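Local coordinates for probable zinc protease PqqL (Escherichia coli, PDB 6OFT), which is probably a zinc-dependent periplasmic endopeptidase of the M16 family, the chain here being the first half of the protein, at residues 40-45 with 91-96; 53-58 with 136-141; 272-277 with 406-411. All coordinates share one frame; numbering follows the deposited sequence.

Interaction 1 (40-45 with 91-96); sequences TGSLQE and TSYDET
S42 and L43 bind the turn at 91-96 through their backbone amides. S42 N donates to S92 O at 3.1 Å, and L43 N donates to Y93 O, also at 3.1 Å and nearly straight, with an N-H...O angle of 166°. Y93 O has a second grip, because a water donates to it while accepting from G41 N. At the other end T96 OG1 gives its proton to T40 O over 2.7 Å, in the carbonyl plane. Between these bonds the backbones pack closely, and G41 CA makes a CA-H...O contact with S92 O at 3.3 Å.

Side chains pack beside these bonds. L43 CG is anti to the carbonyl carbon (chi1 -65°), which lays the side chain obliquely across Y93, its CG 3.9 Å from Y93 CB. L43 CD1 lies beside D94 OD1, at 3.6 Å. S42 OG, which sits 3.3 Å from Y93 CA, is hydrogen-bonded to R169 O. The turn is braced internally: S92 OG accepts from E95 N, an ST motif, and S92 N bonds to E95 O. Further out, D94 forms a salt bridge with K312, and T91 lies beside E57 and H54. The contact thus joins the hairpin turn between strands 87-91 and 96-103 to the loop that leaves strand 31-38 for helix 52-59, beside the predicted zinc site of this M16 domain.

Interaction 2 (53-58 with 136-141); sequences AHFVEH and GVITEE
Helices 53-58 and 136-141 cross at 121° between their N-to-C directions, with the short axes 11.2 Å apart at closest approach. That spacing leaves the backbones well separated, F55 and I138 having the nearest CA atoms at 7.5 Å, and side chains fill the gap. I138 is the central one, using three of its carbons on three different rings. Its CD1 stands over one face of F55, 3.8 Å from the ring centroid, in a CH-pi contact. Its CG1 lies above the centre of the H58 ring, 4.2 Å from the centroid and 7° off the normal, a second CH-pi contact. The branch methyl CG2, anti to the backbone N, meets the edge of H54 instead, 4.0 Å from CE1.

One turn further on, the extended chain of E141 brings its carboxylate tip to tip with H58, whose CE1 is 3.0 Å from E141 OE2; the ring and carboxylate planes are 55° apart, and the angle at H58 NE2 is too poor for a hydrogen bond. A water hydrogen-bonded to H54 NE2 at 3.0 Å, in the ring plane, also donates weakly to E141 OE2. H58 ND1 is hydrogen-bonded to E134, and H58 CD2 lies against a face of H54. H54 and H58 are predicted zinc ligands and E57 the predicted proton acceptor. H54, E57 and H58 form the inverted HXXEH motif of the M16 peptidases, with E134 of helix 128-144 as the predicted third zinc ligand.

Interaction 3 (272-277 with 406-411); sequences QSFIEQ and KRLWQQ
L408, preceded by R407, whose guanidinium forms a salt bridge with E271, is the first residue of 406-411 to touch 272-277. Its CD1 comes obliquely to the F274 ring, 3.5 Å from CD1 of that residue, while its CB lies 3.9 Å from I275 CG1, the two side chains crossing at about a right angle. F274 CG is anti to the backbone N (chi1 -179°), which places the ring against both L408 and the next residue, W409. Here the indole and phenyl planes are 28° apart but slid past each other, with 5.9 Å between the F274 and five-membered-ring centroids; the nearest atoms are F274 CE1 and W409 NE1, at 3.9 Å.

The contact is mainly apolar packing, far from the predicted zinc site: the last turn of helix 398-408 and the 3-10 segment 409-411 pack on the first turns of helix 271-296, which follows strand 256-264 of the five-stranded sheet and belongs to the M16 inactive domain. W409 also packs on L363 and L366 of helix 352-371. At the end of the 3-10 segment, Q411 reaches across with an extended chain, its amide meeting the I275 CD1 methyl, which is 3.4 Å from Q411 OE1.

Overall arrangement
Interactions 1 and 2 adjoin each other around the predicted zinc site, their centres 14 Å apart and their segments alternating along the chain, all four within its zinc-binding M16 part. Two probable hydrogen bonds join them: T91 OG1 lies 2.7 Å from E57 OE2, and E45 OE2 lies 2.8 Å from A53 N. The first ties the hairpin of interaction 1 to the middle of the histidine-bearing helix, the second its loop to the start of that helix. Interaction 3 comes later in sequence and stands apart, its centre 32 Å from that of interaction 1 and 43 Å from that of interaction 2, on the opposite side of the chain's centre from the latter.

Interaction 1 (40-45 with 91-96)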
loop_
_atom_site.group_PDB
_atom_site.type_symbol
_atom_site.label_atom_id
_atom_site.label_comp_id
_atom_site.label_asym_id
_atom_site.label_seq_id
_atom_site.Cartn_x
_atom_site.Cartn_y
_atom_site.Cartn_z
ATOM N N THR A 40 -7.346 9.911 -8.340
ATOM C CA THR A 40 -6.303 10.923 -8.484
ATOM C C THR A 40 -5.811 11.311 -7.098
ATOM O O THR A 40 -6.626 11.597 -6.207
ATOM C CB THR A 40 -6.836 12.179 -9.213
ATOM O OG1 THR A 40 -7.321 11.837 -10.504
ATOM C CG2 THR A 40 -5.780 13.307 -9.324
ATOM N N GLY A 41 -4.487 11.317 -6.957
ATOM C CA GLY A 41 -3.755 11.745 -5.775
ATOM C C GLY A 41 -2.737 12.819 -6.130
ATOM O O GLY A 41 -2.938 13.588 -7.068
ATOM N N SER A 42 -1.632 12.875 -5.393
ATOM C CA SER A 42 -0.575 13.866 -5.591
ATOM C C SER A 42 0.212 13.698 -6.889
ATOM O O SER A 42 0.782 14.681 -7.338
ATOM C CB SER A 42 0.383 13.863 -4.404
ATOM O OG SER A 42 0.956 12.573 -4.266
ATOM N N LEU A 43 0.281 12.470 -7.484
ATOM C CA LEU A 43 1.073 12.272 -8.717
ATOM C C LEU A 43 0.682 13.241 -9.837
ATOM O O LEU A 43 1.549 13.725 -10.561
ATOM C CB LEU A 43 1.011 10.825 -9.253
ATOM C CG LEU A 43 1.611 9.681 -8.420
ATOM C CD1 LEU A 43 1.331 8.357 -9.057
ATOM C CD2 LEU A 43 3.090 9.831 -8.215
ATOM N N GLN A 44 -0.625 13.522 -9.970
ATOM C CA GLN A 44 -1.178 14.357 -11.044
ATOM C C GLN A 44 -1.000 15.853 -10.878
ATOM O O GLN A 44 -1.294 16.592 -11.822
ATOM C CB GLN A 44 -2.655 14.031 -11.264
ATOM C CG GLN A 44 -2.917 12.564 -11.592
ATOM C CD GLN A 44 -2.185 12.048 -12.812
ATOM O OE1 GLN A 44 -2.036 12.732 -13.826
ATOM N NE2 GLN A 44 -1.723 10.808 -12.736
ATOM N N GLU A 45 -0.516 16.309 -9.709
ATOM C CA GLU A 45 -0.302 17.728 -9.425
ATOM C C GLU A 45 0.742 18.345 -10.356
ATOM O O GLU A 45 1.786 17.737 -10.616
ATOM C CB GLU A 45 0.171 17.920 -7.979
ATOM C CG GLU A 45 -0.844 17.569 -6.901
ATOM C CD GLU A 45 -0.273 17.533 -5.495
ATOM O OE1 GLU A 45 0.971 17.523 -5.342
ATOM O OE2 GLU A 45 -1.078 17.525 -4.538
ATOM N N THR A 91 -5.244 11.160 1.394
ATOM C CA THR A 91 -4.697 11.448 0.080
ATOM C C THR A 91 -3.373 10.715 -0.034
ATOM O O THR A 91 -2.506 10.855 0.834
ATOM C CB THR A 91 -4.523 12.961 -0.158
ATOM O OG1 THR A 91 -5.740 13.622 0.150
ATOM C CG2 THR A 91 -4.133 13.281 -1.599
ATOM N N SER A 92 -3.215 9.937 -1.100
ATOM C CA SER A 92 -1.958 9.229 -1.333
ATOM C C SER A 92 -1.427 9.694 -2.688
ATOM O O SER A 92 -1.950 10.649 -3.270
ATOM C CB SER A 92 -2.186 7.718 -1.317
ATOM O OG SER A 92 -2.974 7.299 -2.424
ATOM N N TYR A 93 -0.398 9.029 -3.190
ATOM C CA TYR A 93 0.156 9.333 -4.509
ATOM C C TYR A 93 -0.878 9.056 -5.607
ATOM O O TYR A 93 -0.972 9.800 -6.570
ATOM C CB TYR A 93 1.362 8.412 -4.769
ATOM C CG TYR A 93 2.539 8.660 -3.863
ATOM C CD1 TYR A 93 3.429 9.698 -4.113
ATOM C CD2 TYR A 93 2.801 7.818 -2.781
ATOM C CE1 TYR A 93 4.532 9.919 -3.292
ATOM C CE2 TYR A 93 3.893 8.042 -1.941
ATOM C CZ TYR A 93 4.764 9.085 -2.212
ATOM O OH TYR A 93 5.866 9.299 -1.425
ATOM N N ASP A 94 -1.651 7.986 -5.440
ATOM C CA ASP A 94 -2.574 7.418 -6.427
ATOM C C ASP A 94 -4.039 7.792 -6.318
ATOM O O ASP A 94 -4.768 7.630 -7.294
ATOM C CB ASP A 94 -2.475 5.882 -6.369
ATOM C CG ASP A 94 -1.071 5.339 -6.324
ATOM O OD1 ASP A 94 -0.291 5.633 -7.255
ATOM O OD2 ASP A 94 -0.747 4.633 -5.361
ATOM N N GLU A 95 -4.499 8.190 -5.124
ATOM C CA GLU A 95 -5.922 8.439 -4.918
ATOM C C GLU A 95 -6.227 9.332 -3.724
ATOM O O GLU A 95 -5.363 9.586 -2.870
ATOM C CB GLU A 95 -6.660 7.081 -4.707
ATOM C CG GLU A 95 -6.130 6.295 -3.520
ATOM C CD GLU A 95 -6.698 4.921 -3.229
ATOM O OE1 GLU A 95 -7.668 4.502 -3.897
ATOM O OE2 GLU A 95 -6.166 4.263 -2.309
ATOM N N THR A 96 -7.500 9.746 -3.655
ATOM C CA THR A 96 -8.080 10.499 -2.550
ATOM C C THR A 96 -9.322 9.704 -2.195
ATOM O O THR A 96 -10.124 9.405 -3.080
ATOM C CB THR A 96 -8.427 11.940 -2.939
ATOM O OG1 THR A 96 -7.373 12.496 -3.718
ATOM C CG2 THR A 96 -8.657 12.801 -1.726
HETATM O O HOH W 1 -2.542 10.585 -8.735
#

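Interaction 2 (53-58 with 136-141)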
loop_
_atom_site.group_PDB
_atom_site.type_symbol
_atom_site.label_atom_id
_atom_site.label_comp_id
_atom_site.label_asym_id
_atom_site.label_seq_id
_atom_site.Cartn_x
_atom_site.Cartn_y
_atom_site.Cartn_z
ATOM N N ALA A 53 -3.724 18.209 -3.935
ATOM C CA ALA A 53 -4.642 17.065 -3.822
ATOM C C ALA A 53 -5.059 16.859 -2.353
ATOM O O ALA A 53 -6.240 16.654 -2.077
ATOM C CB ALA A 53 -3.999 15.793 -4.367
ATOM N N HIS A 54 -4.084 16.976 -1.423
ATOM C CA HIS A 54 -4.267 16.812 0.026
ATOM C C HIS A 54 -5.043 18.003 0.613
ATOM O O HIS A 54 -5.885 17.811 1.494
ATOM C CB HIS A 54 -2.898 16.573 0.698
ATOM C CG HIS A 54 -2.911 16.533 2.197
ATOM N ND1 HIS A 54 -2.239 17.483 2.944
ATOM C CD2 HIS A 54 -3.498 15.653 3.038
ATOM C CE1 HIS A 54 -2.450 17.162 4.211
ATOM N NE2 HIS A 54 -3.209 16.075 4.319
ATOM N N PHE A 55 -4.763 19.228 0.124
ATOM C CA PHE A 55 -5.459 20.449 0.554
ATOM C C PHE A 55 -6.950 20.349 0.142
ATOM O O PHE A 55 -7.819 20.598 0.983
ATOM C CB PHE A 55 -4.791 21.717 -0.024
ATOM C CG PHE A 55 -5.004 23.028 0.721
ATOM C CD1 PHE A 55 -6.259 23.374 1.221
ATOM C CD2 PHE A 55 -3.967 23.946 0.854
ATOM C CE1 PHE A 55 -6.455 24.584 1.900
ATOM C CE2 PHE A 55 -4.165 25.164 1.524
ATOM C CZ PHE A 55 -5.408 25.481 2.032
ATOM N N VAL A 56 -7.239 19.904 -1.112
ATOM C CA VAL A 56 -8.615 19.704 -1.618
ATOM C C VAL A 56 -9.406 18.746 -0.689
ATOM O O VAL A 56 -10.548 19.039 -0.348
ATOM C CB VAL A 56 -8.659 19.254 -3.121
ATOM C CG1 VAL A 56 -10.017 18.661 -3.505
ATOM C CG2 VAL A 56 -8.306 20.407 -4.051
ATOM N N GLU A 57 -8.765 17.624 -0.271
ATOM C CA GLU A 57 -9.317 16.601 0.624
ATOM C C GLU A 57 -9.814 17.210 1.949
ATOM O O GLU A 57 -10.944 16.963 2.346
ATOM C CB GLU A 57 -8.266 15.508 0.864
ATOM C CG GLU A 57 -8.733 14.358 1.747
ATOM C CD GLU A 57 -7.806 14.145 2.925
ATOM O OE1 GLU A 57 -8.240 14.366 4.074
ATOM O OE2 GLU A 57 -6.630 13.791 2.697
ATOM N N HIS A 58 -8.983 18.045 2.585
ATOM C CA HIS A 58 -9.323 18.779 3.804
ATOM C C HIS A 58 -10.508 19.741 3.570
ATOM O O HIS A 58 -11.385 19.863 4.426
ATOM C CB HIS A 58 -8.092 19.567 4.298
ATOM C CG HIS A 58 -7.153 18.744 5.121
ATOM N ND1 HIS A 58 -6.995 18.978 6.469
ATOM C CD2 HIS A 58 -6.370 17.698 4.767
ATOM C CE1 HIS A 58 -6.122 18.081 6.892
ATOM N NE2 HIS A 58 -5.719 17.287 5.907
ATOM N N GLY A 136 -3.169 26.795 8.152
ATOM C CA GLY A 136 -2.599 26.579 9.480
ATOM C C GLY A 136 -2.653 25.134 9.933
ATOM O O GLY A 136 -1.688 24.636 10.520
ATOM N N VAL A 137 -3.775 24.445 9.627
ATOM C CA VAL A 137 -4.049 23.032 9.933
ATOM C C VAL A 137 -3.014 22.127 9.273
ATOM O O VAL A 137 -2.366 21.331 9.961
ATOM C CB VAL A 137 -5.512 22.631 9.549
ATOM C CG1 VAL A 137 -5.731 21.111 9.578
ATOM C CG2 VAL A 137 -6.518 23.330 10.441
ATOM N N ILE A 138 -2.857 22.263 7.943
ATOM C CA ILE A 138 -1.932 21.466 7.133
ATOM C C ILE A 138 -0.476 21.710 7.558
ATOM O O ILE A 138 0.269 20.739 7.699
ATOM C CB ILE A 138 -2.203 21.663 5.608
ATOM C CG1 ILE A 138 -3.636 21.160 5.266
ATOM C CG2 ILE A 138 -1.143 20.948 4.734
ATOM C CD1 ILE A 138 -4.254 21.727 4.004
ATOM N N THR A 139 -0.098 22.976 7.819
ATOM C CA THR A 139 1.237 23.375 8.289
ATOM C C THR A 139 1.568 22.663 9.615
ATOM O O THR A 139 2.670 22.120 9.747
ATOM C CB THR A 139 1.354 24.922 8.368
ATOM O OG1 THR A 139 0.987 25.498 7.110
ATOM C CG2 THR A 139 2.765 25.402 8.755
ATOM N N GLU A 140 0.589 22.607 10.560
ATOM C CA GLU A 140 0.758 21.940 11.853
ATOM C C GLU A 140 0.881 20.421 11.719
ATOM O O GLU A 140 1.736 19.814 12.375
ATOM C CB GLU A 140 -0.339 22.348 12.845
ATOM C CG GLU A 140 -0.042 23.693 13.481
ATOM C CD GLU A 140 -1.032 24.167 14.525
ATOM O OE1 GLU A 140 -0.690 24.142 15.731
ATOM O OE2 GLU A 140 -2.146 24.583 14.132
ATOM N N GLU A 141 0.058 19.812 10.844
ATOM C CA GLU A 141 0.084 18.373 10.584
ATOM C C GLU A 141 1.409 17.953 9.943
ATOM O O GLU A 141 1.946 16.906 10.296
ATOM C CB GLU A 141 -1.108 17.951 9.723
ATOM C CG GLU A 141 -2.428 18.046 10.470
ATOM C CD GLU A 141 -3.675 17.828 9.639
ATOM O OE1 GLU A 141 -4.775 17.775 10.237
ATOM O OE2 GLU A 141 -3.559 17.712 8.397
HETATM O O HOH W 2 -3.724 14.612 6.854
#

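Interaction 3 (272-277 with 406-411)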
loop_
_atom_site.group_PDB
_atom_site.type_symbol
_atom_site.label_atom_id
_atom_site.label_comp_id
_atom_site.label_asym_id
_atom_site.label_seq_id
_atom_site.Cartn_x
_atom_site.Cartn_y
_atom_site.Cartn_z
ATOM N N GLN A 272 -0.767 -16.154 -15.807
ATOM C CA GLN A 272 0.673 -15.910 -15.893
ATOM C C GLN A 272 1.107 -14.888 -14.822
ATOM O O GLN A 272 2.086 -15.137 -14.119
ATOM C CB GLN A 272 1.036 -15.419 -17.313
ATOM C CG GLN A 272 2.523 -15.171 -17.559
ATOM C CD GLN A 272 2.776 -14.482 -18.886
ATOM O OE1 GLN A 272 3.096 -13.290 -18.945
ATOM N NE2 GLN A 272 2.641 -15.214 -19.983
ATOM N N SER A 273 0.364 -13.764 -14.667
ATOM C CA SER A 273 0.727 -12.743 -13.672
ATOM C C SER A 273 0.416 -13.199 -12.232
ATOM O O SER A 273 1.117 -12.790 -11.311
ATOM C CB SER A 273 0.126 -11.380 -14.011
ATOM O OG SER A 273 -1.292 -11.403 -14.055
ATOM N N PHE A 274 -0.552 -14.117 -12.052
ATOM C CA PHE A 274 -0.843 -14.712 -10.744
ATOM C C PHE A 274 0.386 -15.545 -10.314
ATOM O O PHE A 274 0.786 -15.474 -9.157
ATOM C CB PHE A 274 -2.104 -15.611 -10.796
ATOM C CG PHE A 274 -2.491 -16.249 -9.475
ATOM C CD1 PHE A 274 -1.933 -17.462 -9.076
ATOM C CD2 PHE A 274 -3.409 -15.637 -8.630
ATOM C CE1 PHE A 274 -2.288 -18.050 -7.854
ATOM C CE2 PHE A 274 -3.754 -16.220 -7.402
ATOM C CZ PHE A 274 -3.197 -17.425 -7.026
ATOM N N ILE A 275 0.972 -16.319 -11.253
ATOM C CA ILE A 275 2.143 -17.169 -11.015
ATOM C C ILE A 275 3.371 -16.315 -10.704
ATOM O O ILE A 275 4.095 -16.637 -9.764
ATOM C CB ILE A 275 2.396 -18.178 -12.180
ATOM C CG1 ILE A 275 1.280 -19.241 -12.256
ATOM C CG2 ILE A 275 3.787 -18.846 -12.059
ATOM C CD1 ILE A 275 1.112 -19.881 -13.639
ATOM N N GLU A 276 3.614 -15.250 -11.496
ATOM C CA GLU A 276 4.748 -14.329 -11.307
ATOM C C GLU A 276 4.743 -13.740 -9.896
ATOM O O GLU A 276 5.782 -13.752 -9.235
ATOM C CB GLU A 276 4.745 -13.224 -12.376
ATOM C CG GLU A 276 5.786 -12.127 -12.170
ATOM C CD GLU A 276 6.895 -12.033 -13.201
ATOM O OE1 GLU A 276 6.625 -12.276 -14.399
ATOM O OE2 GLU A 276 8.037 -11.696 -12.810
ATOM N N GLN A 277 3.578 -13.257 -9.426
ATOM C CA GLN A 277 3.450 -12.664 -8.086
ATOM C C GLN A 277 3.656 -13.730 -7.025
ATOM O O GLN A 277 4.306 -13.458 -6.017
ATOM C CB GLN A 277 2.078 -11.971 -7.909
ATOM C CG GLN A 277 1.927 -11.125 -6.614
ATOM C CD GLN A 277 1.569 -11.886 -5.339
ATOM O OE1 GLN A 277 1.193 -13.063 -5.354
ATOM N NE2 GLN A 277 1.665 -11.220 -4.189
ATOM N N LYS A 406 -4.195 -23.815 -5.626
ATOM C CA LYS A 406 -4.127 -25.277 -5.746
ATOM C C LYS A 406 -3.731 -25.718 -7.167
ATOM O O LYS A 406 -2.994 -26.692 -7.326
ATOM C CB LYS A 406 -5.477 -25.913 -5.380
ATOM C CG LYS A 406 -5.537 -26.501 -3.978
ATOM C CD LYS A 406 -5.896 -27.975 -4.005
ATOM C CE LYS A 406 -6.142 -28.536 -2.625
ATOM N NZ LYS A 406 -6.414 -29.998 -2.655
ATOM N N ARG A 407 -4.229 -25.013 -8.186
ATOM C CA ARG A 407 -3.959 -25.345 -9.581
ATOM C C ARG A 407 -2.704 -24.657 -10.166
ATOM O O ARG A 407 -1.895 -25.328 -10.788
ATOM C CB ARG A 407 -5.198 -25.054 -10.437
ATOM C CG ARG A 407 -4.998 -25.301 -11.934
ATOM C CD ARG A 407 -6.278 -25.124 -12.711
ATOM N NE ARG A 407 -6.789 -23.758 -12.621
ATOM C CZ ARG A 407 -6.528 -22.806 -13.506
ATOM N NH1 ARG A 407 -5.760 -23.062 -14.560
ATOM N NH2 ARG A 407 -7.036 -21.594 -13.349
ATOM N N LEU A 408 -2.576 -23.335 -10.036
ATOM C CA LEU A 408 -1.452 -22.608 -10.637
ATOM C C LEU A 408 -0.108 -22.800 -9.926
ATOM O O LEU A 408 0.929 -22.727 -10.595
ATOM C CB LEU A 408 -1.759 -21.115 -10.813
ATOM C CG LEU A 408 -2.922 -20.784 -11.769
ATOM C CD1 LEU A 408 -3.153 -19.294 -11.830
ATOM C CD2 LEU A 408 -2.682 -21.347 -13.186
ATOM N N TRP A 409 -0.108 -23.053 -8.598
ATOM C CA TRP A 409 1.149 -23.248 -7.867
ATOM C C TRP A 409 1.890 -24.521 -8.279
ATOM O O TRP A 409 3.072 -24.631 -7.975
ATOM C CB TRP A 409 0.961 -23.211 -6.341
ATOM C CG TRP A 409 0.612 -21.879 -5.739
ATOM C CD1 TRP A 409 0.631 -20.663 -6.352
ATOM C CD2 TRP A 409 0.235 -21.636 -4.375
ATOM N NE1 TRP A 409 0.290 -19.675 -5.459
ATOM C CE2 TRP A 409 0.036 -20.243 -4.238
ATOM C CE3 TRP A 409 0.047 -22.461 -3.250
ATOM C CZ2 TRP A 409 -0.356 -19.657 -3.029
ATOM C CZ3 TRP A 409 -0.335 -21.878 -2.051
ATOM C CH2 TRP A 409 -0.544 -20.495 -1.952
ATOM N N GLN A 410 1.241 -25.453 -9.020
ATOM C CA GLN A 410 1.940 -26.664 -9.472
ATOM C C GLN A 410 2.943 -26.334 -10.610
ATOM O O GLN A 410 3.843 -27.124 -10.897
ATOM C CB GLN A 410 0.976 -27.827 -9.794
ATOM C CG GLN A 410 0.024 -27.623 -10.966
ATOM C CD GLN A 410 -1.262 -28.424 -10.856
ATOM O OE1 GLN A 410 -1.952 -28.441 -9.825
ATOM N NE2 GLN A 410 -1.641 -29.077 -11.939
ATOM N N GLN A 411 2.845 -25.117 -11.168
ATOM C CA GLN A 411 3.791 -24.586 -12.154
ATOM C C GLN A 411 5.023 -23.966 -11.442
ATOM O O GLN A 411 6.011 -23.631 -12.098
ATOM C CB GLN A 411 3.101 -23.534 -13.044
ATOM C CG GLN A 411 2.266 -24.183 -14.132
ATOM C CD GLN A 411 1.499 -23.172 -14.915
ATOM O OE1 GLN A 411 2.059 -22.423 -15.716
ATOM N NE2 GLN A 411 0.197 -23.124 -14.692
#